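Local coordinates for protein Pcdhgb2 (Mus musculus, PDB 5SZR) that probably serves as a calcium-dependent cell-adhesion protein and may help establish and maintain specific neuronal connections in the brain, at residues A[108-113]-A[195-200]; A[148-153]-A[184-189]; A[153-158]-A[179-184]. All blocks are in the same frame, centred on the assembly; numbering follows the deposited sequence.

Interaction 1: residues A[108-113]-A[195-200]; sequences PEVIVT and LSSNVI. With MAN (alpha-D-mannopyranose), chain X.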
ATOM      1  N   PRO A 108      11.836  -3.500  39.766  1.00 69.65           N
ATOM      2  CA  PRO A 108      12.810  -3.697  38.683  1.00 67.69           C
ATOM      3  C   PRO A 108      12.693  -2.591  37.646  1.00 66.88           C
ATOM      4  O   PRO A 108      11.600  -2.098  37.359  1.00 68.11           O
ATOM      5  CB  PRO A 108      12.419  -5.055  38.085  1.00 66.95           C
ATOM      6  CG  PRO A 108      11.529  -5.699  39.093  1.00 70.53           C
ATOM      7  CD  PRO A 108      10.855  -4.595  39.839  1.00 70.86           C
ATOM      8  N   GLU A 109      13.830  -2.195  37.079  1.00 66.76           N
ATOM      9  CA  GLU A 109      13.836  -1.235  35.986  1.00 70.95           C
ATOM     10  C   GLU A 109      14.462  -1.861  34.747  1.00 68.58           C
ATOM     11  O   GLU A 109      15.350  -2.715  34.842  1.00 66.91           O
ATOM     12  CB  GLU A 109      14.571   0.062  36.361  1.00 76.97           C
ATOM     13  CG  GLU A 109      16.043  -0.081  36.696  1.00 82.29           C
ATOM     14  CD  GLU A 109      16.726   1.272  36.841  1.00 87.91           C
ATOM     15  OE1 GLU A 109      16.488   2.150  35.980  1.00 89.92           O
ATOM     16  OE2 GLU A 109      17.484   1.465  37.820  1.00 89.39           O
ATOM     17  N   VAL A 110      13.977  -1.432  33.582  1.00 67.14           N
ATOM     18  CA  VAL A 110      14.407  -1.954  32.289  1.00 63.73           C
ATOM     19  C   VAL A 110      15.139  -0.847  31.544  1.00 61.61           C
ATOM     20  O   VAL A 110      14.617   0.267  31.403  1.00 61.27           O
ATOM     21  CB  VAL A 110      13.213  -2.470  31.469  1.00 65.96           C
ATOM     22  CG1 VAL A 110      13.693  -3.295  30.285  1.00 66.11           C
ATOM     23  CG2 VAL A 110      12.270  -3.274  32.342  1.00 68.90           C
ATOM     24  N   ILE A 111      16.341  -1.151  31.062  1.00 60.05           N
ATOM     25  CA  ILE A 111      17.187  -0.184  30.370  1.00 60.45           C
ATOM     26  C   ILE A 111      17.344  -0.658  28.932  1.00 59.00           C
ATOM     27  O   ILE A 111      17.961  -1.702  28.681  1.00 58.25           O
ATOM     28  CB  ILE A 111      18.553  -0.021  31.050  1.00 64.03           C
ATOM     29  CG1 ILE A 111      18.382   0.184  32.561  1.00 67.25           C
ATOM     30  CG2 ILE A 111      19.314   1.140  30.434  1.00 66.76           C
ATOM     31  CD1 ILE A 111      17.556   1.400  32.926  1.00 68.91           C
ATOM     32  N   VAL A 112      16.799   0.114  27.990  1.00 59.42           N
ATOM     33  CA  VAL A 112      16.768  -0.238  26.572  1.00 56.25           C
ATOM     34  C   VAL A 112      17.715   0.692  25.824  1.00 54.94           C
ATOM     35  O   VAL A 112      17.585   1.918  25.913  1.00 55.78           O
ATOM     36  CB  VAL A 112      15.347  -0.134  25.999  1.00 56.91           C
ATOM     37  CG1 VAL A 112      15.332  -0.544  24.541  1.00 55.52           C
ATOM     38  CG2 VAL A 112      14.374  -0.975  26.817  1.00 57.78           C
ATOM     39  N   THR A 113      18.660   0.116  25.083  1.00 53.56           N
ATOM     40  CA  THR A 113      19.588   0.889  24.269  1.00 53.34           C
ATOM     41  C   THR A 113      19.683   0.275  22.880  1.00 54.03           C
ATOM     42  O   THR A 113      19.242  -0.853  22.641  1.00 53.56           O
ATOM     43  CB  THR A 113      20.991   0.960  24.893  1.00 54.01           C
ATOM     44  OG1 THR A 113      21.528  -0.360  25.029  1.00 53.61           O
ATOM     45  CG2 THR A 113      20.949   1.639  26.252  1.00 59.52           C
ATOM     46  N   LEU A 195       7.242  -7.673  42.358  1.00 89.77           N
ATOM     47  CA  LEU A 195       7.070  -6.363  41.749  1.00 88.51           C
ATOM     48  C   LEU A 195       7.499  -6.425  40.290  1.00 87.49           C
ATOM     49  O   LEU A 195       8.402  -7.188  39.929  1.00 79.73           O
ATOM     50  CB  LEU A 195       7.884  -5.294  42.489  1.00 83.98           C
ATOM     51  CG  LEU A 195       7.516  -5.050  43.952  1.00 83.35           C
ATOM     52  CD1 LEU A 195       8.506  -4.097  44.606  1.00 79.00           C
ATOM     53  CD2 LEU A 195       6.102  -4.511  44.058  1.00 87.05           C
ATOM     54  N   SER A 196       6.852  -5.614  39.448  1.00 96.82           N
ATOM     55  CA  SER A 196       7.110  -5.623  38.011  1.00102.11           C
ATOM     56  C   SER A 196       7.023  -4.215  37.436  1.00 91.23           C
ATOM     57  O   SER A 196       6.312  -3.353  37.957  1.00 89.68           O
ATOM     58  CB  SER A 196       6.129  -6.543  37.261  1.00119.67           C
ATOM     59  OG  SER A 196       4.809  -6.447  37.779  1.00136.16           O
ATOM     60  N   SER A 197       7.755  -4.000  36.342  1.00 84.50           N
ATOM     61  CA  SER A 197       7.656  -2.790  35.535  1.00 81.82           C
ATOM     62  C   SER A 197       7.708  -3.188  34.065  1.00 77.94           C
ATOM     63  O   SER A 197       7.964  -4.346  33.726  1.00 75.20           O
ATOM     64  CB  SER A 197       8.775  -1.795  35.859  1.00 80.97           C
ATOM     65  OG  SER A 197      10.008  -2.229  35.310  1.00 80.34           O
ATOM     66  N   ASN A 198       7.470  -2.218  33.183  1.00 79.94           N
ATOM     67  CA  ASN A 198       7.490  -2.501  31.753  1.00 78.62           C
ATOM     68  C   ASN A 198       7.944  -1.273  30.974  1.00 75.69           C
ATOM     69  O   ASN A 198       7.894  -0.143  31.468  1.00 75.42           O
ATOM     70  CB  ASN A 198       6.118  -2.990  31.254  1.00 84.46           C
ATOM     71  CG  ASN A 198       5.012  -1.954  31.427  1.00 91.09           C
ATOM     72  OD1 ASN A 198       5.142  -0.801  31.014  1.00 95.68           O
ATOM     73  ND2 ASN A 198       3.906  -2.376  32.029  1.00 93.52           N
ATOM     74  N   VAL A 199       8.390  -1.516  29.740  1.00 71.80           N
ATOM     75  CA  VAL A 199       8.771  -0.460  28.808  1.00 70.21           C
ATOM     76  C   VAL A 199       8.228  -0.812  27.429  1.00 69.91           C
ATOM     77  O   VAL A 199       8.237  -1.980  27.022  1.00 70.41           O
ATOM     78  CB  VAL A 199      10.299  -0.249  28.748  1.00 69.53           C
ATOM     79  CG1 VAL A 199      10.816   0.314  30.065  1.00 71.32           C
ATOM     80  CG2 VAL A 199      11.009  -1.548  28.401  1.00 69.37           C
ATOM     81  N   ILE A 200       7.758   0.201  26.710  1.00 68.23           N
ATOM     82  CA  ILE A 200       7.186   0.033  25.380  1.00 66.26           C
ATOM     83  C   ILE A 200       8.197   0.542  24.364  1.00 63.34           C
ATOM     84  O   ILE A 200       8.580   1.718  24.394  1.00 63.58           O
ATOM     85  CB  ILE A 200       5.843   0.765  25.248  1.00 67.91           C
ATOM     86  CG1 ILE A 200       4.860   0.226  26.292  1.00 68.98           C
ATOM     87  CG2 ILE A 200       5.292   0.614  23.840  1.00 68.76           C
ATOM     88  CD1 ILE A 200       3.551   0.964  26.345  1.00 71.49           C
TER
HETATM   89  C1  MAN X 721       4.022  -5.483  37.045  1.00 71.61           C
HETATM   90  C2  MAN X 721       3.039  -5.386  38.239  1.00 76.36           C
HETATM   91  C3  MAN X 721       2.310  -6.715  38.423  1.00 81.41           C
HETATM   92  C4  MAN X 721       1.670  -7.172  37.095  1.00 87.38           C
HETATM   93  C5  MAN X 721       2.762  -7.283  36.006  1.00 83.61           C
HETATM   94  C6  MAN X 721       2.226  -7.680  34.638  1.00 83.51           C
HETATM   95  O2  MAN X 721       2.012  -4.409  38.009  1.00 76.13           O
HETATM   96  O3  MAN X 721       1.334  -6.645  39.459  1.00 81.35           O
HETATM   97  O4  MAN X 721       1.038  -8.431  37.266  1.00 93.69           O
HETATM   98  O5  MAN X 721       3.422  -6.000  35.865  1.00 78.71           O
HETATM   99  O6  MAN X 721       2.149  -9.104  34.578  1.00 84.66           O
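Val-199 overlaps two valines of the facing strand: its CG2 lies 3.7 Å from CG1 of Val-110 and 3.8 Å from CG2 of Val-112. This is packing between the two sheets of a cadherin beta-sandwich, the second of the four repeats in this construct. The axes of 109-113 and 196-200 approach to 6.6 Å at 23°, with roughly the same N-to-C direction, and each strand pairs by backbone hydrogen bonds with another neighbour: 109-113 with strand 128-135, 196-200 with strand 180-189. Val-199 CG1 is anti to the carbonyl carbon (chi1 -67°), which leaves CG2 between the backbone N and the carbonyl carbon, where it meets both methyls.

Toward the end of the repeat where Asp-136 and Asp-189 bind calcium, the contact becomes polar. Ser-197 faces 108-113, and its OG donates to Pro-108 O over 2.6 Å. The donor stands 42° out of the carbonyl plane, so the hydroxyl approaches the oxygen obliquely, from above that plane. The same OG lies 3.9 Å from Val-110 CG2, which places the polar link directly beside the valine cluster. An alanine at Ser-197 would probably leave Pro-108 O without this cross-sheet donor and open a small gap beside Val-110 CG2.

The pyrrolidine ring of Pro-108 closes this end, with CG 3.6 Å from Leu-195 O and CD packed against Leu-195 CB. Pro-108 also packs on Asp-136 and Asp-189, two ligands of a calcium ion about 5 Å from the proline side chain. Leu-195 N is hydrogen-bonded to Asp-189 OD1, which ties the start of this segment to the same metal site. Ser-196 points away from the facing sheet and carries an O-linked mannose, its OG joined covalently to C1 of the sugar at 1.4 Å.

Interaction 2: residues A[148-153]-A[184-189]; sequences HVLGNE and TIVAAD. With CA (calcium ion), chain L.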
ATOM      1  N   HIS A 148      10.242 -10.880  29.696  1.00 83.52           N
ATOM      2  CA  HIS A 148       9.568 -11.542  28.591  1.00 84.12           C
ATOM      3  C   HIS A 148       8.828 -10.477  27.796  1.00 79.14           C
ATOM      4  O   HIS A 148       8.592  -9.368  28.281  1.00 77.80           O
ATOM      5  CB  HIS A 148       8.611 -12.640  29.073  1.00 90.09           C
ATOM      6  CG  HIS A 148       7.417 -12.124  29.814  1.00 93.95           C
ATOM      7  ND1 HIS A 148       7.484 -11.058  30.685  1.00 93.95           N
ATOM      8  CD2 HIS A 148       6.124 -12.527  29.812  1.00 98.04           C
ATOM      9  CE1 HIS A 148       6.285 -10.831  31.192  1.00 97.14           C
ATOM     10  NE2 HIS A 148       5.442 -11.707  30.677  1.00100.86           N
ATOM     11  N   VAL A 149       8.479 -10.827  26.563  1.00 75.86           N
ATOM     12  CA  VAL A 149       7.792  -9.926  25.646  1.00 70.15           C
ATOM     13  C   VAL A 149       6.315 -10.285  25.627  1.00 70.80           C
ATOM     14  O   VAL A 149       5.953 -11.467  25.621  1.00 71.50           O
ATOM     15  CB  VAL A 149       8.404 -10.015  24.235  1.00 69.76           C
ATOM     16  CG1 VAL A 149       7.592  -9.197  23.228  1.00 69.70           C
ATOM     17  CG2 VAL A 149       9.844  -9.547  24.261  1.00 67.88           C
ATOM     18  N   LEU A 150       5.456  -9.270  25.635  1.00 73.11           N
ATOM     19  CA  LEU A 150       4.031  -9.508  25.480  1.00 81.36           C
ATOM     20  C   LEU A 150       3.671  -9.645  24.006  1.00 86.56           C
ATOM     21  O   LEU A 150       4.263  -8.998  23.137  1.00 79.76           O
ATOM     22  CB  LEU A 150       3.220  -8.375  26.111  1.00 82.59           C
ATOM     23  CG  LEU A 150       3.292  -8.269  27.637  1.00 84.13           C
ATOM     24  CD1 LEU A 150       2.454  -7.102  28.132  1.00 86.13           C
ATOM     25  CD2 LEU A 150       2.845  -9.568  28.293  1.00 85.77           C
ATOM     26  N   GLY A 151       2.697 -10.506  23.731  1.00100.10           N
ATOM     27  CA  GLY A 151       2.215 -10.697  22.379  1.00102.31           C
ATOM     28  C   GLY A 151       3.109 -11.600  21.551  1.00104.07           C
ATOM     29  O   GLY A 151       4.183 -12.042  21.969  1.00105.84           O
ATOM     30  N   ASN A 152       2.639 -11.877  20.336  1.00105.58           N
ATOM     31  CA  ASN A 152       3.336 -12.742  19.388  1.00106.37           C
ATOM     32  C   ASN A 152       3.356 -12.071  18.015  1.00103.79           C
ATOM     33  O   ASN A 152       2.775 -12.555  17.043  1.00104.89           O
ATOM     34  CB  ASN A 152       2.679 -14.121  19.320  1.00111.85           C
ATOM     35  CG  ASN A 152       3.490 -15.113  18.513  1.00112.99           C
ATOM     36  OD1 ASN A 152       4.715 -15.014  18.437  1.00112.21           O
ATOM     37  ND2 ASN A 152       2.810 -16.075  17.900  1.00116.14           N
ATOM     38  N   GLU A 153       4.034 -10.929  17.937  1.00 96.68           N
ATOM     39  CA  GLU A 153       4.153 -10.177  16.699  1.00 92.97           C
ATOM     40  C   GLU A 153       5.478 -10.422  15.991  1.00 89.76           C
ATOM     41  O   GLU A 153       5.807  -9.700  15.045  1.00 91.09           O
ATOM     42  CB  GLU A 153       3.962  -8.683  16.971  1.00 93.02           C
ATOM     43  CG  GLU A 153       2.571  -8.335  17.481  1.00 98.64           C
ATOM     44  CD  GLU A 153       2.276  -6.848  17.426  1.00102.05           C
ATOM     45  OE1 GLU A 153       3.158  -6.050  17.804  1.00102.14           O
ATOM     46  OE2 GLU A 153       1.162  -6.480  16.995  1.00104.93           O
ATOM     47  N   THR A 184       6.009  -4.228  24.052  1.00 67.13           N
ATOM     48  CA  THR A 184       6.034  -4.045  25.499  1.00 67.33           C
ATOM     49  C   THR A 184       6.873  -5.145  26.139  1.00 65.70           C
ATOM     50  O   THR A 184       6.540  -6.330  26.027  1.00 68.19           O
ATOM     51  CB  THR A 184       4.619  -4.056  26.077  1.00 70.06           C
ATOM     52  OG1 THR A 184       3.922  -2.873  25.669  1.00 71.36           O
ATOM     53  CG2 THR A 184       4.667  -4.112  27.596  1.00 69.85           C
ATOM     54  N   ILE A 185       7.952  -4.753  26.808  1.00 62.63           N
ATOM     55  CA  ILE A 185       8.819  -5.681  27.523  1.00 65.24           C
ATOM     56  C   ILE A 185       8.539  -5.539  29.015  1.00 66.51           C
ATOM     57  O   ILE A 185       8.613  -4.434  29.565  1.00 65.25           O
ATOM     58  CB  ILE A 185      10.300  -5.421  27.206  1.00 64.91           C
ATOM     59  CG1 ILE A 185      10.593  -5.769  25.745  1.00 64.42           C
ATOM     60  CG2 ILE A 185      11.196  -6.210  28.155  1.00 65.33           C
ATOM     61  CD1 ILE A 185      12.031  -5.565  25.344  1.00 63.79           C
ATOM     62  N   VAL A 186       8.214  -6.652  29.670  1.00 67.84           N
ATOM     63  CA  VAL A 186       7.837  -6.667  31.080  1.00 70.79           C
ATOM     64  C   VAL A 186       8.932  -7.369  31.871  1.00 73.12           C
ATOM     65  O   VAL A 186       9.415  -8.433  31.465  1.00 75.07           O
ATOM     66  CB  VAL A 186       6.479  -7.359  31.293  1.00 72.08           C
ATOM     67  CG1 VAL A 186       6.111  -7.369  32.770  1.00 73.15           C
ATOM     68  CG2 VAL A 186       5.397  -6.669  30.475  1.00 71.63           C
ATOM     69  N   ALA A 187       9.318  -6.776  32.998  1.00 73.11           N
ATOM     70  CA  ALA A 187      10.330  -7.334  33.886  1.00 71.52           C
ATOM     71  C   ALA A 187       9.754  -7.439  35.289  1.00 75.62           C
ATOM     72  O   ALA A 187       9.143  -6.486  35.783  1.00 77.81           O
ATOM     73  CB  ALA A 187      11.595  -6.472  33.888  1.00 68.08           C
ATOM     74  N   ALA A 188       9.945  -8.590  35.930  1.00 75.83           N
ATOM     75  CA  ALA A 188       9.381  -8.836  37.250  1.00 78.67           C
ATOM     76  C   ALA A 188      10.409  -9.525  38.136  1.00 77.58           C
ATOM     77  O   ALA A 188      11.213 -10.336  37.665  1.00 76.53           O
ATOM     78  CB  ALA A 188       8.106  -9.684  37.162  1.00 82.28           C
ATOM     79  N   ASP A 189      10.379  -9.199  39.425  1.00 77.05           N
ATOM     80  CA  ASP A 189      11.275  -9.839  40.373  1.00 77.17           C
ATOM     81  C   ASP A 189      10.619 -11.077  40.975  1.00 80.23           C
ATOM     82  O   ASP A 189       9.408 -11.283  40.876  1.00 82.27           O
ATOM     83  CB  ASP A 189      11.709  -8.866  41.479  1.00 76.87           C
ATOM     84  CG  ASP A 189      10.541  -8.305  42.291  1.00 78.23           C
ATOM     85  OD1 ASP A 189       9.570  -9.032  42.577  1.00 79.87           O
ATOM     86  OD2 ASP A 189      10.608  -7.117  42.667  1.00 78.15           O
TER
HETATM   87 CA    CA L 709      12.695  -6.027  43.858  1.00 63.32          CA
HETATM   88  O   HOH W   1       4.391  -6.382  23.063  1.00 54.43           O
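His-148 and Val-186 form an antiparallel hydrogen-bonded pair: His-148 N donates to Val-186 O at 3.1 Å, and Val-186 N returns a bond to His-148 O, also at 3.1 Å. The ladder continues with Leu-150 N to Thr-184 O, 3.2 Å long and straight at 179°. One water then bridges the ends, donating to Leu-150 O and accepting from Thr-184 N.

The imidazole adds a weaker polar contact. With chi1 at 68°, His-148 CG sits between the backbone N and the carbonyl carbon, and the ring lies alongside Val-186, its CE1 3.5 Å from Val-186 CB. Its ND1 makes a weak hydrogen bond to Val-186 O at 3.4 Å, the oxygen lying in the ring plane at its edge. That carbonyl therefore accepts from both the backbone and the side chain of His-148.

Apolar contacts occupy both faces. On the face of His-148, Leu-150 CD1 meets Val-186 CG2 at 3.8 Å. On the other face, Val-149 CG2 and Ile-185 CG1 are 4.1 Å apart.

Metal coordination comes last: Asp-189 OD2 binds calcium at 2.6 Å, in a site completed by Asn-104, Cys-106, Asp-136, Asp-138 and Asn-142. In its sheet, strand 180-189 runs between edge strand 145-149 and strand 196-206, while Val-149 packs on Leu-157 of strand 155-159 in the facing sheet.

Interaction 3: residues A[153-158]-A[179-184]; sequences EGFVLK and PEYNVT. With NAG (2-acetamido-2-deoxy-beta-D-glucopyranose), chain D.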
ATOM      1  N   GLU A 153       4.034 -10.929  17.937  1.00 96.68           N
ATOM      2  CA  GLU A 153       4.153 -10.177  16.699  1.00 92.97           C
ATOM      3  C   GLU A 153       5.478 -10.422  15.991  1.00 89.76           C
ATOM      4  O   GLU A 153       5.807  -9.700  15.045  1.00 91.09           O
ATOM      5  CB  GLU A 153       3.962  -8.683  16.971  1.00 93.02           C
ATOM      6  CG  GLU A 153       2.571  -8.335  17.481  1.00 98.64           C
ATOM      7  CD  GLU A 153       2.276  -6.848  17.426  1.00102.05           C
ATOM      8  OE1 GLU A 153       3.158  -6.050  17.804  1.00102.14           O
ATOM      9  OE2 GLU A 153       1.162  -6.480  16.995  1.00104.93           O
ATOM     10  N   GLY A 154       6.240 -11.420  16.422  1.00 86.77           N
ATOM     11  CA  GLY A 154       7.486 -11.769  15.785  1.00 81.64           C
ATOM     12  C   GLY A 154       8.738 -11.212  16.423  1.00 76.31           C
ATOM     13  O   GLY A 154       9.695 -10.904  15.700  1.00 75.56           O
ATOM     14  N   PHE A 155       8.771 -11.073  17.747  1.00 71.73           N
ATOM     15  CA  PHE A 155       9.942 -10.558  18.441  1.00 69.11           C
ATOM     16  C   PHE A 155      10.216 -11.430  19.657  1.00 69.99           C
ATOM     17  O   PHE A 155       9.299 -11.736  20.424  1.00 71.24           O
ATOM     18  CB  PHE A 155       9.738  -9.096  18.851  1.00 68.69           C
ATOM     19  CG  PHE A 155       9.289  -8.215  17.723  1.00 69.76           C
ATOM     20  CD1 PHE A 155      10.136  -7.943  16.664  1.00 68.84           C
ATOM     21  CD2 PHE A 155       8.019  -7.662  17.717  1.00 72.28           C
ATOM     22  CE1 PHE A 155       9.727  -7.135  15.616  1.00 70.25           C
ATOM     23  CE2 PHE A 155       7.603  -6.849  16.670  1.00 72.87           C
ATOM     24  CZ  PHE A 155       8.458  -6.587  15.620  1.00 71.74           C
ATOM     25  N   VAL A 156      11.475 -11.829  19.823  1.00 68.18           N
ATOM     26  CA  VAL A 156      11.876 -12.792  20.841  1.00 67.97           C
ATOM     27  C   VAL A 156      13.040 -12.213  21.636  1.00 65.28           C
ATOM     28  O   VAL A 156      13.894 -11.512  21.083  1.00 62.00           O
ATOM     29  CB  VAL A 156      12.259 -14.147  20.206  1.00 68.64           C
ATOM     30  CG1 VAL A 156      12.781 -15.119  21.257  1.00 71.82           C
ATOM     31  CG2 VAL A 156      11.066 -14.741  19.486  1.00 69.68           C
ATOM     32  N   LEU A 157      13.060 -12.496  22.939  1.00 65.73           N
ATOM     33  CA  LEU A 157      14.149 -12.092  23.822  1.00 65.43           C
ATOM     34  C   LEU A 157      15.178 -13.211  23.916  1.00 65.38           C
ATOM     35  O   LEU A 157      14.841 -14.337  24.293  1.00 63.04           O
ATOM     36  CB  LEU A 157      13.627 -11.757  25.217  1.00 67.51           C
ATOM     37  CG  LEU A 157      13.101 -10.350  25.479  1.00 67.11           C
ATOM     38  CD1 LEU A 157      12.933 -10.144  26.977  1.00 59.78           C
ATOM     39  CD2 LEU A 157      14.020  -9.296  24.877  1.00 64.87           C
ATOM     40  N   LYS A 158      16.426 -12.901  23.585  1.00 65.02           N
ATOM     41  CA  LYS A 158      17.533 -13.832  23.740  1.00 70.33           C
ATOM     42  C   LYS A 158      18.385 -13.383  24.918  1.00 71.76           C
ATOM     43  O   LYS A 158      18.750 -12.206  25.011  1.00 69.10           O
ATOM     44  CB  LYS A 158      18.378 -13.905  22.467  1.00 73.02           C
ATOM     45  CG  LYS A 158      17.589 -14.207  21.198  1.00 77.17           C
ATOM     46  CD  LYS A 158      17.080 -15.643  21.159  1.00 82.02           C
ATOM     47  CE  LYS A 158      16.519 -15.976  19.781  1.00 82.13           C
ATOM     48  NZ  LYS A 158      16.010 -17.371  19.685  1.00 86.45           N
ATOM     49  N   PRO A 179       3.354  -1.327   9.367  1.00 68.32           N
ATOM     50  CA  PRO A 179       4.439  -0.344   9.251  1.00 67.77           C
ATOM     51  C   PRO A 179       5.035   0.082  10.584  1.00 67.43           C
ATOM     52  O   PRO A 179       6.153   0.605  10.612  1.00 58.79           O
ATOM     53  CB  PRO A 179       3.759   0.835   8.544  1.00 69.77           C
ATOM     54  CG  PRO A 179       2.340   0.753   8.985  1.00 65.75           C
ATOM     55  CD  PRO A 179       2.028  -0.717   9.155  1.00 71.17           C
ATOM     56  N   GLU A 180       4.312  -0.135  11.684  1.00 72.81           N
ATOM     57  CA  GLU A 180       4.741   0.323  13.000  1.00 72.22           C
ATOM     58  C   GLU A 180       4.438  -0.744  14.044  1.00 69.12           C
ATOM     59  O   GLU A 180       3.450  -1.473  13.937  1.00 70.67           O
ATOM     60  CB  GLU A 180       4.053   1.643  13.376  1.00 77.62           C
ATOM     61  CG  GLU A 180       4.721   2.420  14.492  1.00 80.77           C
ATOM     62  CD  GLU A 180       3.977   3.701  14.825  1.00 87.84           C
ATOM     63  OE1 GLU A 180       3.176   3.697  15.784  1.00 89.13           O
ATOM     64  OE2 GLU A 180       4.184   4.708  14.113  1.00 91.21           O
ATOM     65  N   TYR A 181       5.295  -0.827  15.063  1.00 65.72           N
ATOM     66  CA  TYR A 181       5.155  -1.809  16.132  1.00 65.26           C
ATOM     67  C   TYR A 181       5.323  -1.150  17.492  1.00 67.81           C
ATOM     68  O   TYR A 181       6.226  -0.330  17.687  1.00 63.87           O
ATOM     69  CB  TYR A 181       6.192  -2.932  16.015  1.00 60.57           C
ATOM     70  CG  TYR A 181       5.918  -3.965  14.954  1.00 60.08           C
ATOM     71  CD1 TYR A 181       4.905  -4.899  15.110  1.00 60.94           C
ATOM     72  CD2 TYR A 181       6.700  -4.033  13.807  1.00 59.12           C
ATOM     73  CE1 TYR A 181       4.664  -5.857  14.143  1.00 60.38           C
ATOM     74  CE2 TYR A 181       6.466  -4.985  12.836  1.00 56.31           C
ATOM     75  CZ  TYR A 181       5.451  -5.894  13.011  1.00 58.15           C
ATOM     76  OH  TYR A 181       5.222  -6.844  12.050  1.00 60.44           O
ATOM     77  N   ASN A 182       4.468  -1.528  18.439  1.00 74.85           N
ATOM     78  CA  ASN A 182       4.632  -1.176  19.847  1.00 78.84           C
ATOM     79  C   ASN A 182       4.916  -2.463  20.617  1.00 72.76           C
ATOM     80  O   ASN A 182       4.023  -3.301  20.786  1.00 71.89           O
ATOM     81  CB  ASN A 182       3.400  -0.456  20.393  1.00 90.24           C
ATOM     82  CG  ASN A 182       3.440   1.041  20.142  1.00 99.62           C
ATOM     83  OD1 ASN A 182       4.512   1.625  19.992  1.00 91.52           O
ATOM     84  ND2 ASN A 182       2.267   1.671  20.101  1.00119.34           N
ATOM     85  N   VAL A 183       6.155  -2.620  21.074  1.00 69.22           N
ATOM     86  CA  VAL A 183       6.611  -3.838  21.736  1.00 67.06           C
ATOM     87  C   VAL A 183       6.786  -3.539  23.218  1.00 67.13           C
ATOM     88  O   VAL A 183       7.615  -2.702  23.598  1.00 59.85           O
ATOM     89  CB  VAL A 183       7.918  -4.360  21.118  1.00 64.89           C
ATOM     90  CG1 VAL A 183       8.305  -5.695  21.730  1.00 58.03           C
ATOM     91  CG2 VAL A 183       7.770  -4.482  19.606  1.00 57.39           C
ATOM     92  N   THR A 184       6.009  -4.228  24.052  1.00 67.13           N
ATOM     93  CA  THR A 184       6.034  -4.045  25.499  1.00 67.33           C
ATOM     94  C   THR A 184       6.873  -5.145  26.139  1.00 65.70           C
ATOM     95  O   THR A 184       6.540  -6.330  26.027  1.00 68.19           O
ATOM     96  CB  THR A 184       4.619  -4.056  26.077  1.00 70.06           C
ATOM     97  OG1 THR A 184       3.922  -2.873  25.669  1.00 71.36           O
ATOM     98  CG2 THR A 184       4.667  -4.112  27.596  1.00 69.85           C
TER
HETATM   99  C1  NAG D   1       2.190   3.095  19.864  1.00 66.14           C
HETATM  100  C2  NAG D   1       1.212   3.434  18.740  1.00 73.91           C
HETATM  101  C3  NAG D   1       1.229   4.934  18.475  1.00 81.07           C
HETATM  102  C4  NAG D   1       0.904   5.695  19.754  1.00 85.73           C
HETATM  103  C5  NAG D   1       1.879   5.291  20.862  1.00 83.18           C
HETATM  104  C6  NAG D   1       1.559   5.923  22.200  1.00 87.59           C
HETATM  105  C7  NAG D   1       0.700   1.777  17.004  1.00 71.51           C
HETATM  106  C8  NAG D   1       1.175   1.111  15.748  1.00 71.59           C
HETATM  107  N2  NAG D   1       1.520   2.695  17.526  1.00 73.36           N
HETATM  108  O3  NAG D   1       0.295   5.247  17.449  1.00 82.45           O
HETATM  109  O4  NAG D   1       0.978   7.098  19.510  1.00 93.17           O
HETATM  110  O5  NAG D   1       1.852   3.864  21.053  1.00 75.66           O
HETATM  111  O6  NAG D   1       0.327   5.440  22.721  1.00 92.68           O
HETATM  112  O7  NAG D   1      -0.376   1.495  17.523  1.00 70.38           O
HETATM  113  O   HOH W   2       2.525  -3.418  18.099  1.00 60.56           O
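Phe-155 drives the edge of its ring into the face of Tyr-181, a T-shaped stack with centroids 4.8 Å apart and planes at 87°. CZ of Phe-155 stands over the centre of the tyrosine ring and lies 3.6 Å from Tyr-181 CD2. Phe-155 CD2 also meets Val-183 CG2 at 3.7 Å, so one phenyl ring spans two residues of strand 180-189 that point into the sandwich. This is the tight part: Leu-203 packs on both aromatic residues, Leu-167 on Phe-155 and Leu-173 on Tyr-181, forming core between the two sheets of the cadherin repeat.

The other side is looser and wet. Exposed Glu-153 reaches in with an extended chain, chi2 of -166° holding CD anti to CA, and brings OE1 to 3.4 Å from Tyr-181 CD1, near the ring plane. One water donates to Glu-153 OE1 at 2.7 Å and accepts from Asn-182 N, also at 2.7 Å. Asn-182 points away and carries an N-glycan, ND2 bonded to C1 of the N-acetylglucosamine at 1.4 Å, in the sequon ending at Thr-184. The sugar's N2 donates to Glu-180 OE1, while Asn-182 OD1 is hydrogen-bonded to Thr-202 OG1.

Chemically, Tyr-181 offers its electron-rich face to phenyl C-H groups and its C-H edge to a carboxylate oxygen, which implies that both approaches are probably electrostatically favourable.

From the N terminus, 108-113, holding the first strand of its sheet, packs against 195-200 some 80 residues later, so interaction 1 closes the longest loop. Within it, 148-153 returns to 184-189 in interaction 2, and 153-158 to 179-184 in interaction 3; the three contacts nest one within another and none cross. Interaction 2 is pairing inside one sheet, whereas interactions 1 and 3 join that sheet to its partner at opposite edge strands, 109-113 and 155-159. Interactions 2 and 3 share Glu-153 and Thr-184. Backbone pairing of Ile-185 with Val-199 joins interactions 2 and 1 within one sheet, and both reach the calcium site of Asp-189; side-chain packing in interactions 1 and 3 closes the sandwich.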